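Local atomic coordinates of tapirin (Caldicellulosiruptor kristjanssonii, PDB entry 6N2B), a protein that binds cellulose, probably through its calcium-holding C-terminal beta-helix domain, and is thought to attach the bacterium to plant biomass. Residues A[335-340]-A[356-361]; A[375-380]-A[400-405]; A[293-298]-A[315-320]. All coordinates share one frame; numbering follows the deposited sequence.

How the contacts relate
The three contacts follow one another along the calcium-binding beta-helix domain, in the chain order 3, 1, 2. Contacts 3 and 1, with centres about 10 Å apart, join successive coils: Lys-338 O accepts from Val-320 N at 2.8 Å, a probable hydrogen bond. The centre of contact 2 lies about 8 Å from that of contact 1; the two are joined by Cys-357 N and Val-377 O, 3.0 Å apart, a probable hydrogen bond. The extended chain 400-405 of contact 2 then runs back over the outer face, and Tyr-405 OH meets Asp-317 OD1 of contact 3 at 2.5 Å, although these two contacts are centred about 14 Å apart. All three lie away from the calcium site.

Contact 1: A[335-340]-A[356-361]; sequences IVKKLT and YCDQLE
Lys-338 lays its extended side chain across the neighbouring strand, and its NZ ends 2.6 Å from Glu-361 OE2 in a salt bridge. The oxygen is met nearly along its C-O bond. CG of Lys-338 lies anti to the backbone N (chi1 -159°), which sets it 3.7 Å from Gln-359 CB, so the aliphatic part of the lysine packs on the glutamine. Before the corner at Lys-337 and Asp-358, on a different sheet but again pointing outward, Ile-335 CG1 lies 4.1 Å from Tyr-356 CD1. Inward, the side chains on either side of the corner are apolar or nearly so: Val-336 CG2 touches Cys-357 CB at 3.6 Å, and Leu-339 CD2 stands 4.1 Å from Leu-360 CD1. Parallel backbone bonds hold these pairs in step, among them Val-336 N to Tyr-356 O and Glu-361 N to Leu-339 O, both at 3.0 Å. At the shared corner Gln-359 N donates to Lys-337 O. Residues at equivalent positions of successive coils stack, Leu-339 over Leu-360 being the one identical pair, as in a parallel beta-helix. Farther out, Val-320 packs against Val-336 and Leu-339, Pro-403 packs on Ile-335 and Tyr-356, and Arg-363 takes the other oxygen of Glu-361. With a basic group at each oxygen, the Glu-361 carboxylate is likely to stay ionised, and its charge ties adjacent coils on the outer surface.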
ATOM      1  N   ILE A 335       6.163   6.051 -19.049  1.00 31.87           N
ATOM      2  CA  ILE A 335       6.990   7.241 -19.216  1.00 26.97           C
ATOM      3  C   ILE A 335       7.919   7.339 -18.020  1.00 26.89           C
ATOM      4  O   ILE A 335       7.495   7.736 -16.932  1.00 33.19           O
ATOM      5  CB  ILE A 335       6.157   8.525 -19.328  1.00 27.02           C
ATOM      6  CG1 ILE A 335       5.011   8.353 -20.318  1.00 23.15           C
ATOM      7  CG2 ILE A 335       7.062   9.679 -19.694  1.00 30.75           C
ATOM      8  CD1 ILE A 335       4.076   9.550 -20.389  1.00 23.63           C
ATOM      9  N   VAL A 336       9.187   6.976 -18.205  1.00 29.75           N
ATOM     10  CA  VAL A 336      10.143   6.899 -17.109  1.00 31.22           C
ATOM     11  C   VAL A 336      11.430   7.598 -17.524  1.00 30.86           C
ATOM     12  O   VAL A 336      11.683   7.830 -18.704  1.00 33.43           O
ATOM     13  CB  VAL A 336      10.438   5.442 -16.688  1.00 25.37           C
ATOM     14  CG1 VAL A 336       9.163   4.648 -16.620  1.00 18.99           C
ATOM     15  CG2 VAL A 336      11.432   4.795 -17.637  1.00 25.11           C
ATOM     16  N   LYS A 337      12.230   7.959 -16.520  1.00 27.22           N
ATOM     17  CA  LYS A 337      13.543   8.538 -16.771  1.00 30.50           C
ATOM     18  C   LYS A 337      14.491   7.488 -17.340  1.00 31.26           C
ATOM     19  O   LYS A 337      15.209   7.739 -18.315  1.00 35.89           O
ATOM     20  CB  LYS A 337      14.109   9.134 -15.472  1.00 38.57           C
ATOM     21  CG  LYS A 337      15.408   9.968 -15.599  1.00 42.34           C
ATOM     22  CD  LYS A 337      15.143  11.273 -16.357  1.00 63.28           C
ATOM     23  CE  LYS A 337      16.193  12.334 -16.065  1.00 61.52           C
ATOM     24  NZ  LYS A 337      16.387  13.252 -17.231  1.00 63.98           N
ATOM     25  N   LYS A 338      14.500   6.306 -16.743  1.00 26.12           N
ATOM     26  CA  LYS A 338      15.410   5.248 -17.139  1.00 24.35           C
ATOM     27  C   LYS A 338      14.743   3.906 -16.863  1.00 28.47           C
ATOM     28  O   LYS A 338      13.995   3.749 -15.894  1.00 24.26           O
ATOM     29  CB  LYS A 338      16.756   5.358 -16.399  1.00 28.11           C
ATOM     30  CG  LYS A 338      17.900   4.627 -17.091  1.00 32.81           C
ATOM     31  CD  LYS A 338      19.219   4.701 -16.339  1.00 29.22           C
ATOM     32  CE  LYS A 338      20.319   3.970 -17.139  1.00 41.04           C
ATOM     33  NZ  LYS A 338      21.667   3.893 -16.497  1.00 30.17           N
ATOM     34  N   LEU A 339      14.982   2.950 -17.752  1.00 34.84           N
ATOM     35  CA  LEU A 339      14.651   1.558 -17.505  1.00 25.81           C
ATOM     36  C   LEU A 339      15.951   0.794 -17.605  1.00 23.77           C
ATOM     37  O   LEU A 339      16.656   0.915 -18.609  1.00 28.73           O
ATOM     38  CB  LEU A 339      13.635   1.026 -18.514  1.00 22.82           C
ATOM     39  CG  LEU A 339      13.469  -0.497 -18.471  1.00 27.14           C
ATOM     40  CD1 LEU A 339      12.828  -0.953 -17.150  1.00 20.62           C
ATOM     41  CD2 LEU A 339      12.684  -1.011 -19.671  1.00 15.52           C
ATOM     42  N   THR A 340      16.304   0.060 -16.559  1.00 22.96           N
ATOM     43  CA  THR A 340      17.491  -0.779 -16.620  1.00 27.35           C
ATOM     44  C   THR A 340      17.095  -2.194 -16.235  1.00 27.75           C
ATOM     45  O   THR A 340      16.457  -2.408 -15.205  1.00 31.53           O
ATOM     46  CB  THR A 340      18.649  -0.245 -15.736  1.00 30.02           C
ATOM     47  OG1 THR A 340      18.543  -0.735 -14.398  1.00 46.74           O
ATOM     48  CG2 THR A 340      18.647   1.252 -15.706  1.00 22.54           C
ATOM     49  N   TYR A 356       8.031   4.960 -23.080  1.00 29.39           N
ATOM     50  CA  TYR A 356       8.978   6.038 -23.345  1.00 25.90           C
ATOM     51  C   TYR A 356       9.948   6.114 -22.183  1.00 28.06           C
ATOM     52  O   TYR A 356       9.522   6.145 -21.028  1.00 33.24           O
ATOM     53  CB  TYR A 356       8.294   7.395 -23.508  1.00 28.10           C
ATOM     54  CG  TYR A 356       7.138   7.428 -24.485  1.00 39.02           C
ATOM     55  CD1 TYR A 356       5.878   6.948 -24.115  1.00 26.58           C
ATOM     56  CD2 TYR A 356       7.293   7.965 -25.770  1.00 31.18           C
ATOM     57  CE1 TYR A 356       4.808   6.989 -24.989  1.00 27.51           C
ATOM     58  CE2 TYR A 356       6.220   8.009 -26.660  1.00 30.36           C
ATOM     59  CZ  TYR A 356       4.979   7.515 -26.260  1.00 36.11           C
ATOM     60  OH  TYR A 356       3.908   7.537 -27.124  1.00 29.22           O
ATOM     61  N   CYS A 357      11.242   6.145 -22.480  1.00 25.18           N
ATOM     62  CA  CYS A 357      12.237   6.384 -21.448  1.00 22.22           C
ATOM     63  C   CYS A 357      13.348   7.243 -22.019  1.00 30.33           C
ATOM     64  O   CYS A 357      13.718   7.081 -23.179  1.00 30.75           O
ATOM     65  CB  CYS A 357      12.814   5.082 -20.904  1.00 30.43           C
ATOM     66  SG  CYS A 357      13.509   3.969 -22.147  1.00 29.54           S
ATOM     67  N   ASP A 358      13.866   8.173 -21.211  1.00 38.53           N
ATOM     68  CA  ASP A 358      14.985   8.986 -21.670  1.00 31.95           C
ATOM     69  C   ASP A 358      16.211   8.119 -21.907  1.00 31.89           C
ATOM     70  O   ASP A 358      16.969   8.348 -22.857  1.00 30.04           O
ATOM     71  CB  ASP A 358      15.285  10.099 -20.663  1.00 38.01           C
ATOM     72  CG  ASP A 358      16.476  10.966 -21.076  1.00 48.74           C
ATOM     73  OD1 ASP A 358      16.321  11.812 -21.993  1.00 49.99           O
ATOM     74  OD2 ASP A 358      17.572  10.802 -20.482  1.00 50.07           O
ATOM     75  N   GLN A 359      16.404   7.097 -21.078  1.00 27.34           N
ATOM     76  CA  GLN A 359      17.515   6.175 -21.239  1.00 35.88           C
ATOM     77  C   GLN A 359      17.049   4.736 -21.073  1.00 37.29           C
ATOM     78  O   GLN A 359      16.131   4.440 -20.299  1.00 34.56           O
ATOM     79  CB  GLN A 359      18.631   6.471 -20.236  1.00 38.73           C
ATOM     80  CG  GLN A 359      19.475   7.651 -20.631  1.00 49.39           C
ATOM     81  CD  GLN A 359      20.422   8.051 -19.543  1.00 58.35           C
ATOM     82  OE1 GLN A 359      21.161   7.214 -19.004  1.00 63.93           O
ATOM     83  NE2 GLN A 359      20.408   9.335 -19.198  1.00 52.63           N
ATOM     84  N   LEU A 360      17.707   3.839 -21.803  1.00 25.24           N
ATOM     85  CA  LEU A 360      17.446   2.412 -21.713  1.00 18.02           C
ATOM     86  C   LEU A 360      18.770   1.678 -21.583  1.00 26.21           C
ATOM     87  O   LEU A 360      19.620   1.764 -22.473  1.00 36.64           O
ATOM     88  CB  LEU A 360      16.677   1.925 -22.936  1.00 25.26           C
ATOM     89  CG  LEU A 360      16.645   0.413 -23.147  1.00 27.59           C
ATOM     90  CD1 LEU A 360      15.984  -0.282 -21.971  1.00 19.22           C
ATOM     91  CD2 LEU A 360      15.912   0.120 -24.432  1.00 23.61           C
ATOM     92  N   GLU A 361      18.944   0.957 -20.484  1.00 29.47           N
ATOM     93  CA  GLU A 361      20.138   0.166 -20.230  1.00 29.58           C
ATOM     94  C   GLU A 361      19.729  -1.285 -20.034  1.00 28.91           C
ATOM     95  O   GLU A 361      18.809  -1.564 -19.265  1.00 30.84           O
ATOM     96  CB  GLU A 361      20.878   0.687 -18.993  1.00 33.95           C
ATOM     97  CG  GLU A 361      22.247   0.047 -18.748  1.00 46.94           C
ATOM     98  CD  GLU A 361      22.819   0.385 -17.378  1.00 51.45           C
ATOM     99  OE1 GLU A 361      23.294  -0.545 -16.682  1.00 45.18           O
ATOM    100  OE2 GLU A 361      22.785   1.580 -17.000  1.00 56.47           O
TER

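Contact 2: A[375-380]-A[400-405]; sequences TLVTRA and ATFPSY
In Arg-379 CG lies anti to the carbonyl carbon (chi1 -66°) and the chain runs extended to NE, after which chi4 of 102° swings CZ out of line, bringing the guanidinium over the ring of Phe-402. Phe-402 likewise carries its CG anti to its carbonyl carbon, and the two side chains meet tip to tip. The guanidinium lies nearly flat on the ring, with planes 21° apart, and Arg-379 CZ lies 3.7 Å from the centroid of the Phe-402 ring, a cation-pi stack. Arg-379 NH2 sits above the centre of the ring, while Arg-379 NH1 is 3.4 Å from Phe-402 CE2. The edge of the same guanidinium grips the backbone: Arg-379 NE and NH2 both donate to Ala-400 O, each at 2.9 Å, in a side-on fork that shares one acceptor. Ala-400 O lies in the guanidinium plane, but both nitrogens reach it from one face of its own carbonyl plane. Beside this polar centre Val-377 CG1 packs 4.1 Å from Ala-400 CB, and Phe-402 also meets the ring of Tyr-356 on the preceding coil.

The contact fastens the chain that leaves the beta-helix after strand 393-396 to the corner following strand 375-378, where it starts its way back along the outer face. Asp-358 forms a salt bridge with NH1 of Arg-379, so the cation links two coils and the returning chain. An alanine in place of Arg-379 would probably leave Ala-400 O without these two donors, the face of Phe-402 without its cation and Asp-358 without this countercharge. One guanidinium thus serves by face and by edge at once, and the nearby carboxylate is likely to favour its positive charge where an apolar ring covers it.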
ATOM      1  N   THR A 375       5.674  -0.856 -28.749  1.00 37.23           N
ATOM      2  CA  THR A 375       6.707   0.090 -29.167  1.00 32.92           C
ATOM      3  C   THR A 375       7.480   0.602 -27.957  1.00 36.31           C
ATOM      4  O   THR A 375       6.880   1.062 -26.983  1.00 35.30           O
ATOM      5  CB  THR A 375       6.096   1.280 -29.913  1.00 31.43           C
ATOM      6  OG1 THR A 375       5.407   0.825 -31.086  1.00 30.21           O
ATOM      7  CG2 THR A 375       7.177   2.261 -30.297  1.00 22.03           C
ATOM      8  N   LEU A 376       8.806   0.537 -28.027  1.00 37.45           N
ATOM      9  CA  LEU A 376       9.684   1.131 -27.031  1.00 27.02           C
ATOM     10  C   LEU A 376      10.370   2.324 -27.674  1.00 28.40           C
ATOM     11  O   LEU A 376      10.902   2.200 -28.779  1.00 33.37           O
ATOM     12  CB  LEU A 376      10.715   0.112 -26.538  1.00 23.22           C
ATOM     13  CG  LEU A 376      11.536   0.442 -25.283  1.00 21.61           C
ATOM     14  CD1 LEU A 376      12.092  -0.839 -24.685  1.00 19.84           C
ATOM     15  CD2 LEU A 376      12.677   1.423 -25.561  1.00 18.94           C
ATOM     16  N   VAL A 377      10.361   3.471 -26.993  1.00 25.56           N
ATOM     17  CA  VAL A 377      10.932   4.715 -27.521  1.00 24.67           C
ATOM     18  C   VAL A 377      11.907   5.290 -26.504  1.00 27.65           C
ATOM     19  O   VAL A 377      11.485   5.794 -25.457  1.00 30.55           O
ATOM     20  CB  VAL A 377       9.852   5.746 -27.850  1.00 26.88           C
ATOM     21  CG1 VAL A 377      10.496   7.018 -28.366  1.00 27.44           C
ATOM     22  CG2 VAL A 377       8.886   5.175 -28.844  1.00 25.98           C
ATOM     23  N   THR A 378      13.202   5.256 -26.821  1.00 30.69           N
ATOM     24  CA  THR A 378      14.233   5.743 -25.911  1.00 31.05           C
ATOM     25  C   THR A 378      15.075   6.818 -26.587  1.00 26.51           C
ATOM     26  O   THR A 378      15.229   6.828 -27.806  1.00 41.96           O
ATOM     27  CB  THR A 378      15.135   4.591 -25.410  1.00 25.69           C
ATOM     28  OG1 THR A 378      15.932   5.047 -24.310  1.00 28.73           O
ATOM     29  CG2 THR A 378      16.050   4.069 -26.518  1.00 25.43           C
ATOM     30  N   ARG A 379      15.616   7.734 -25.789  1.00 31.94           N
ATOM     31  CA  ARG A 379      16.503   8.768 -26.317  1.00 35.44           C
ATOM     32  C   ARG A 379      17.959   8.323 -26.379  1.00 33.27           C
ATOM     33  O   ARG A 379      18.724   8.861 -27.189  1.00 35.79           O
ATOM     34  CB  ARG A 379      16.388  10.057 -25.483  1.00 28.14           C
ATOM     35  CG  ARG A 379      15.019  10.726 -25.596  1.00 32.78           C
ATOM     36  CD  ARG A 379      15.000  12.169 -25.095  1.00 31.52           C
ATOM     37  NE  ARG A 379      13.640  12.717 -25.093  1.00 31.68           N
ATOM     38  CZ  ARG A 379      12.877  12.843 -24.002  1.00 35.77           C
ATOM     39  NH1 ARG A 379      13.333  12.466 -22.812  1.00 26.80           N
ATOM     40  NH2 ARG A 379      11.652  13.343 -24.097  1.00 33.54           N
ATOM     41  N   ALA A 380      18.349   7.355 -25.549  1.00 27.66           N
ATOM     42  CA  ALA A 380      19.686   6.776 -25.554  1.00 27.89           C
ATOM     43  C   ALA A 380      19.593   5.338 -25.071  1.00 31.13           C
ATOM     44  O   ALA A 380      18.678   4.981 -24.320  1.00 33.55           O
ATOM     45  CB  ALA A 380      20.657   7.566 -24.675  1.00 32.64           C
ATOM     46  N   ALA A 400      13.351  12.785 -28.946  1.00 32.97           N
ATOM     47  CA  ALA A 400      11.970  12.337 -28.886  1.00 35.55           C
ATOM     48  C   ALA A 400      11.148  13.227 -27.955  1.00 41.83           C
ATOM     49  O   ALA A 400      11.641  13.753 -26.949  1.00 32.14           O
ATOM     50  CB  ALA A 400      11.900  10.879 -28.426  1.00 33.59           C
ATOM     51  N   THR A 401       9.883  13.403 -28.319  1.00 38.65           N
ATOM     52  CA  THR A 401       8.915  14.128 -27.514  1.00 34.55           C
ATOM     53  C   THR A 401       8.001  13.115 -26.843  1.00 35.35           C
ATOM     54  O   THR A 401       7.325  12.341 -27.529  1.00 40.26           O
ATOM     55  CB  THR A 401       8.108  15.090 -28.384  1.00 40.16           C
ATOM     56  OG1 THR A 401       8.881  16.271 -28.626  1.00 39.97           O
ATOM     57  CG2 THR A 401       6.785  15.456 -27.710  1.00 35.42           C
ATOM     58  N   PHE A 402       7.989  13.109 -25.503  1.00 36.24           N
ATOM     59  CA  PHE A 402       7.124  12.190 -24.771  1.00 34.92           C
ATOM     60  C   PHE A 402       5.780  12.839 -24.470  1.00 30.84           C
ATOM     61  O   PHE A 402       5.657  14.068 -24.448  1.00 36.06           O
ATOM     62  CB  PHE A 402       7.789  11.756 -23.469  1.00 28.83           C
ATOM     63  CG  PHE A 402       9.058  10.976 -23.663  1.00 34.07           C
ATOM     64  CD1 PHE A 402       9.412  10.487 -24.917  1.00 30.80           C
ATOM     65  CD2 PHE A 402       9.896  10.719 -22.583  1.00 28.76           C
ATOM     66  CE1 PHE A 402      10.580   9.770 -25.094  1.00 29.53           C
ATOM     67  CE2 PHE A 402      11.069   9.991 -22.751  1.00 29.16           C
ATOM     68  CZ  PHE A 402      11.414   9.519 -24.005  1.00 28.87           C
ATOM     69  N   PRO A 403       4.738  12.043 -24.260  1.00 35.96           N
ATOM     70  CA  PRO A 403       3.453  12.619 -23.836  1.00 36.21           C
ATOM     71  C   PRO A 403       3.543  13.139 -22.410  1.00 32.21           C
ATOM     72  O   PRO A 403       4.516  12.924 -21.684  1.00 29.86           O
ATOM     73  CB  PRO A 403       2.453  11.462 -23.959  1.00 27.79           C
ATOM     74  CG  PRO A 403       3.295  10.221 -24.068  1.00 33.88           C
ATOM     75  CD  PRO A 403       4.624  10.621 -24.633  1.00 30.43           C
ATOM     76  N   SER A 404       2.503  13.859 -22.015  1.00 39.55           N
ATOM     77  CA  SER A 404       2.499  14.463 -20.697  1.00 38.79           C
ATOM     78  C   SER A 404       2.006  13.460 -19.666  1.00 29.35           C
ATOM     79  O   SER A 404       1.195  12.581 -19.967  1.00 31.81           O
ATOM     80  CB  SER A 404       1.623  15.715 -20.688  1.00 38.21           C
ATOM     81  OG  SER A 404       2.195  16.737 -21.495  1.00 43.44           O
ATOM     82  N   TYR A 405       2.536  13.577 -18.449  1.00 30.68           N
ATOM     83  CA  TYR A 405       1.988  12.872 -17.294  1.00 28.34           C
ATOM     84  C   TYR A 405       0.495  13.152 -17.192  1.00 23.09           C
ATOM     85  O   TYR A 405       0.050  14.265 -17.495  1.00 30.95           O
ATOM     86  CB  TYR A 405       2.664  13.312 -15.994  1.00 25.76           C
ATOM     87  CG  TYR A 405       3.985  12.647 -15.686  1.00 26.32           C
ATOM     88  CD1 TYR A 405       4.530  11.678 -16.529  1.00 31.07           C
ATOM     89  CD2 TYR A 405       4.693  12.995 -14.546  1.00 17.71           C
ATOM     90  CE1 TYR A 405       5.752  11.082 -16.227  1.00 36.15           C
ATOM     91  CE2 TYR A 405       5.897  12.419 -14.245  1.00 21.48           C
ATOM     92  CZ  TYR A 405       6.429  11.466 -15.072  1.00 26.74           C
ATOM     93  OH  TYR A 405       7.635  10.900 -14.727  1.00 24.61           O
TER

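Contact 3: A[293-298]-A[315-320]; sequences KIYTGL and YSDGEV
Two buried hydroxyls, Ser-316 OG and Thr-296 OG1, meet 2.6 Å apart on the inward side of the parallel beta-helix. The serine donates to the threonine, and the relay runs on at both ends. Thr-296 OG1 donates to Gly-297 O at 3.1 Å, on a lone pair of that carbonyl. Gly-318 N donates to Ser-316 OG at 3.2 Å, closing an ST turn at the corner of the second coil. With OG anti to the backbone N (chi1 -175°), Ser-316 is placed to take both partners, and the two polar groups are satisfied inside the fold.

On the outward face Tyr-295 and Tyr-315 cross at about a right angle, CD1 of the first 4.2 Å from CB of the second. Tyr-295 OH donates to Asp-317 OD2 at 3.0 Å, coming from above the carboxylate plane, 59° out of it, with ring and carboxylate planes almost perpendicular. Tyr-405, from the chain passing over this face, bonds to OD1 of the same acid, and Lys-413 also bonds to the Tyr-295 hydroxyl. Tyr-315 turns its own hydroxyl to Glu-313, and its ring meets that of Tyr-405.

Parallel strand pairing sets the register: Tyr-315 N donates to Ile-294 O at 2.9 Å, Thr-296 N to Tyr-315 O at 3.0 Å, and Asp-317 N to Thr-296 O. Past the strands the chains still run side by side, and Leu-298 leans its CD2 on the backbone of Asp-317. There a water donates to Leu-298 O at 3.1 Å and accepts only weakly from Glu-319 N.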
ATOM      1  N   LYS A 293      -2.323   2.022 -12.256  1.00 27.25           N
ATOM      2  CA  LYS A 293      -1.403   3.126 -12.504  1.00 27.86           C
ATOM      3  C   LYS A 293      -0.401   3.213 -11.359  1.00 22.20           C
ATOM      4  O   LYS A 293      -0.778   3.126 -10.187  1.00 20.44           O
ATOM      5  CB  LYS A 293      -2.166   4.443 -12.670  1.00 24.08           C
ATOM      6  CG  LYS A 293      -3.491   4.298 -13.403  1.00 26.51           C
ATOM      7  CD  LYS A 293      -4.190   5.632 -13.599  1.00 27.58           C
ATOM      8  CE  LYS A 293      -5.612   5.444 -14.128  1.00 34.13           C
ATOM      9  NZ  LYS A 293      -6.151   6.692 -14.751  1.00 39.92           N
ATOM     10  N   ILE A 294       0.874   3.345 -11.704  1.00 15.08           N
ATOM     11  CA  ILE A 294       1.952   3.510 -10.743  1.00 20.17           C
ATOM     12  C   ILE A 294       2.671   4.811 -11.051  1.00 24.61           C
ATOM     13  O   ILE A 294       2.956   5.106 -12.220  1.00 26.96           O
ATOM     14  CB  ILE A 294       2.958   2.343 -10.799  1.00 22.05           C
ATOM     15  CG1 ILE A 294       2.272   1.011 -10.509  1.00 18.98           C
ATOM     16  CG2 ILE A 294       4.139   2.609  -9.857  1.00 17.13           C
ATOM     17  CD1 ILE A 294       3.232  -0.165 -10.516  1.00 13.89           C
ATOM     18  N   TYR A 295       2.976   5.584 -10.012  1.00 23.49           N
ATOM     19  CA  TYR A 295       3.881   6.718 -10.147  1.00 26.19           C
ATOM     20  C   TYR A 295       4.953   6.622  -9.074  1.00 22.96           C
ATOM     21  O   TYR A 295       4.650   6.329  -7.914  1.00 28.59           O
ATOM     22  CB  TYR A 295       3.147   8.076 -10.037  1.00 19.10           C
ATOM     23  CG  TYR A 295       4.083   9.258  -9.802  1.00 34.96           C
ATOM     24  CD1 TYR A 295       4.705   9.910 -10.870  1.00 37.03           C
ATOM     25  CD2 TYR A 295       4.361   9.715  -8.513  1.00 32.31           C
ATOM     26  CE1 TYR A 295       5.577  10.983 -10.664  1.00 29.40           C
ATOM     27  CE2 TYR A 295       5.229  10.780  -8.303  1.00 33.56           C
ATOM     28  CZ  TYR A 295       5.831  11.409  -9.383  1.00 37.10           C
ATOM     29  OH  TYR A 295       6.693  12.463  -9.176  1.00 37.28           O
ATOM     30  N   THR A 296       6.203   6.853  -9.461  1.00 26.28           N
ATOM     31  CA  THR A 296       7.271   7.100  -8.497  1.00 31.23           C
ATOM     32  C   THR A 296       7.971   8.416  -8.811  1.00 31.02           C
ATOM     33  O   THR A 296       7.996   8.877  -9.958  1.00 25.67           O
ATOM     34  CB  THR A 296       8.331   5.992  -8.463  1.00 25.23           C
ATOM     35  OG1 THR A 296       9.341   6.274  -9.439  1.00 33.78           O
ATOM     36  CG2 THR A 296       7.723   4.642  -8.741  1.00 23.78           C
ATOM     37  N   GLY A 297       8.547   9.013  -7.770  1.00 36.37           N
ATOM     38  CA  GLY A 297       9.395  10.181  -7.915  1.00 34.35           C
ATOM     39  C   GLY A 297      10.821   9.798  -8.247  1.00 32.05           C
ATOM     40  O   GLY A 297      11.089   8.731  -8.813  1.00 32.09           O
ATOM     41  N   LEU A 298      11.758  10.661  -7.837  1.00 36.64           N
ATOM     42  CA  LEU A 298      13.160  10.553  -8.247  1.00 29.13           C
ATOM     43  C   LEU A 298      13.847   9.279  -7.768  1.00 31.29           C
ATOM     44  O   LEU A 298      14.837   8.858  -8.382  1.00 34.94           O
ATOM     45  CB  LEU A 298      13.939  11.771  -7.748  1.00 26.04           C
ATOM     46  CG  LEU A 298      13.455  13.105  -8.326  1.00 35.54           C
ATOM     47  CD1 LEU A 298      14.022  14.275  -7.569  1.00 29.70           C
ATOM     48  CD2 LEU A 298      13.783  13.231  -9.817  1.00 36.52           C
ATOM     49  N   TYR A 315       4.624   5.681 -14.504  1.00 17.89           N
ATOM     50  CA  TYR A 315       5.281   6.965 -14.696  1.00 21.36           C
ATOM     51  C   TYR A 315       6.336   7.128 -13.623  1.00 21.39           C
ATOM     52  O   TYR A 315       6.063   6.878 -12.446  1.00 24.08           O
ATOM     53  CB  TYR A 315       4.286   8.123 -14.625  1.00 22.54           C
ATOM     54  CG  TYR A 315       3.058   7.918 -15.476  1.00 20.72           C
ATOM     55  CD1 TYR A 315       3.087   8.180 -16.833  1.00 24.32           C
ATOM     56  CD2 TYR A 315       1.871   7.454 -14.923  1.00 19.26           C
ATOM     57  CE1 TYR A 315       1.953   7.994 -17.627  1.00 25.66           C
ATOM     58  CE2 TYR A 315       0.739   7.276 -15.700  1.00 21.94           C
ATOM     59  CZ  TYR A 315       0.788   7.539 -17.056  1.00 21.09           C
ATOM     60  OH  TYR A 315      -0.317   7.351 -17.846  1.00 21.69           O
ATOM     61  N   SER A 316       7.537   7.543 -14.014  1.00 17.71           N
ATOM     62  CA  SER A 316       8.600   7.610 -13.026  1.00 22.57           C
ATOM     63  C   SER A 316       9.597   8.704 -13.363  1.00 27.30           C
ATOM     64  O   SER A 316      10.156   8.734 -14.464  1.00 26.63           O
ATOM     65  CB  SER A 316       9.326   6.277 -12.907  1.00 18.65           C
ATOM     66  OG  SER A 316      10.272   6.355 -11.860  1.00 24.14           O
ATOM     67  N   ASP A 317       9.818   9.590 -12.399  1.00 28.87           N
ATOM     68  CA  ASP A 317      10.834  10.627 -12.490  1.00 27.94           C
ATOM     69  C   ASP A 317      12.240  10.088 -12.229  1.00 34.07           C
ATOM     70  O   ASP A 317      13.192  10.877 -12.176  1.00 36.41           O
ATOM     71  CB  ASP A 317      10.502  11.760 -11.513  1.00 24.20           C
ATOM     72  CG  ASP A 317       9.277  12.566 -11.942  1.00 35.73           C
ATOM     73  OD1 ASP A 317       8.830  12.401 -13.097  1.00 41.75           O
ATOM     74  OD2 ASP A 317       8.758  13.371 -11.136  1.00 37.26           O
ATOM     75  N   GLY A 318      12.372   8.763 -12.078  1.00 30.45           N
ATOM     76  CA  GLY A 318      13.626   8.095 -11.776  1.00 25.67           C
ATOM     77  C   GLY A 318      13.806   6.803 -12.555  1.00 29.65           C
ATOM     78  O   GLY A 318      13.207   6.626 -13.617  1.00 26.44           O
ATOM     79  N   GLU A 319      14.610   5.884 -12.031  1.00 26.80           N
ATOM     80  CA  GLU A 319      15.062   4.714 -12.774  1.00 23.80           C
ATOM     81  C   GLU A 319      14.260   3.493 -12.336  1.00 29.23           C
ATOM     82  O   GLU A 319      14.278   3.116 -11.156  1.00 30.88           O
ATOM     83  CB  GLU A 319      16.566   4.511 -12.560  1.00 24.06           C
ATOM     84  CG  GLU A 319      17.187   3.175 -12.991  1.00 28.63           C
ATOM     85  CD  GLU A 319      18.641   3.032 -12.491  1.00 42.54           C
ATOM     86  OE1 GLU A 319      18.950   3.578 -11.411  1.00 45.16           O
ATOM     87  OE2 GLU A 319      19.484   2.383 -13.154  1.00 38.99           O
ATOM     88  N   VAL A 320      13.548   2.888 -13.283  1.00 23.26           N
ATOM     89  CA  VAL A 320      12.901   1.606 -13.045  1.00 22.86           C
ATOM     90  C   VAL A 320      13.958   0.534 -13.255  1.00 24.42           C
ATOM     91  O   VAL A 320      14.459   0.361 -14.365  1.00 33.43           O
ATOM     92  CB  VAL A 320      11.702   1.386 -13.976  1.00 26.04           C
ATOM     93  CG1 VAL A 320      11.045   0.047 -13.672  1.00 15.25           C
ATOM     94  CG2 VAL A 320      10.690   2.534 -13.865  1.00 19.18           C
TER
HETATM   95  O   HOH W   1      16.583   6.416  -9.328  1.00 24.85           O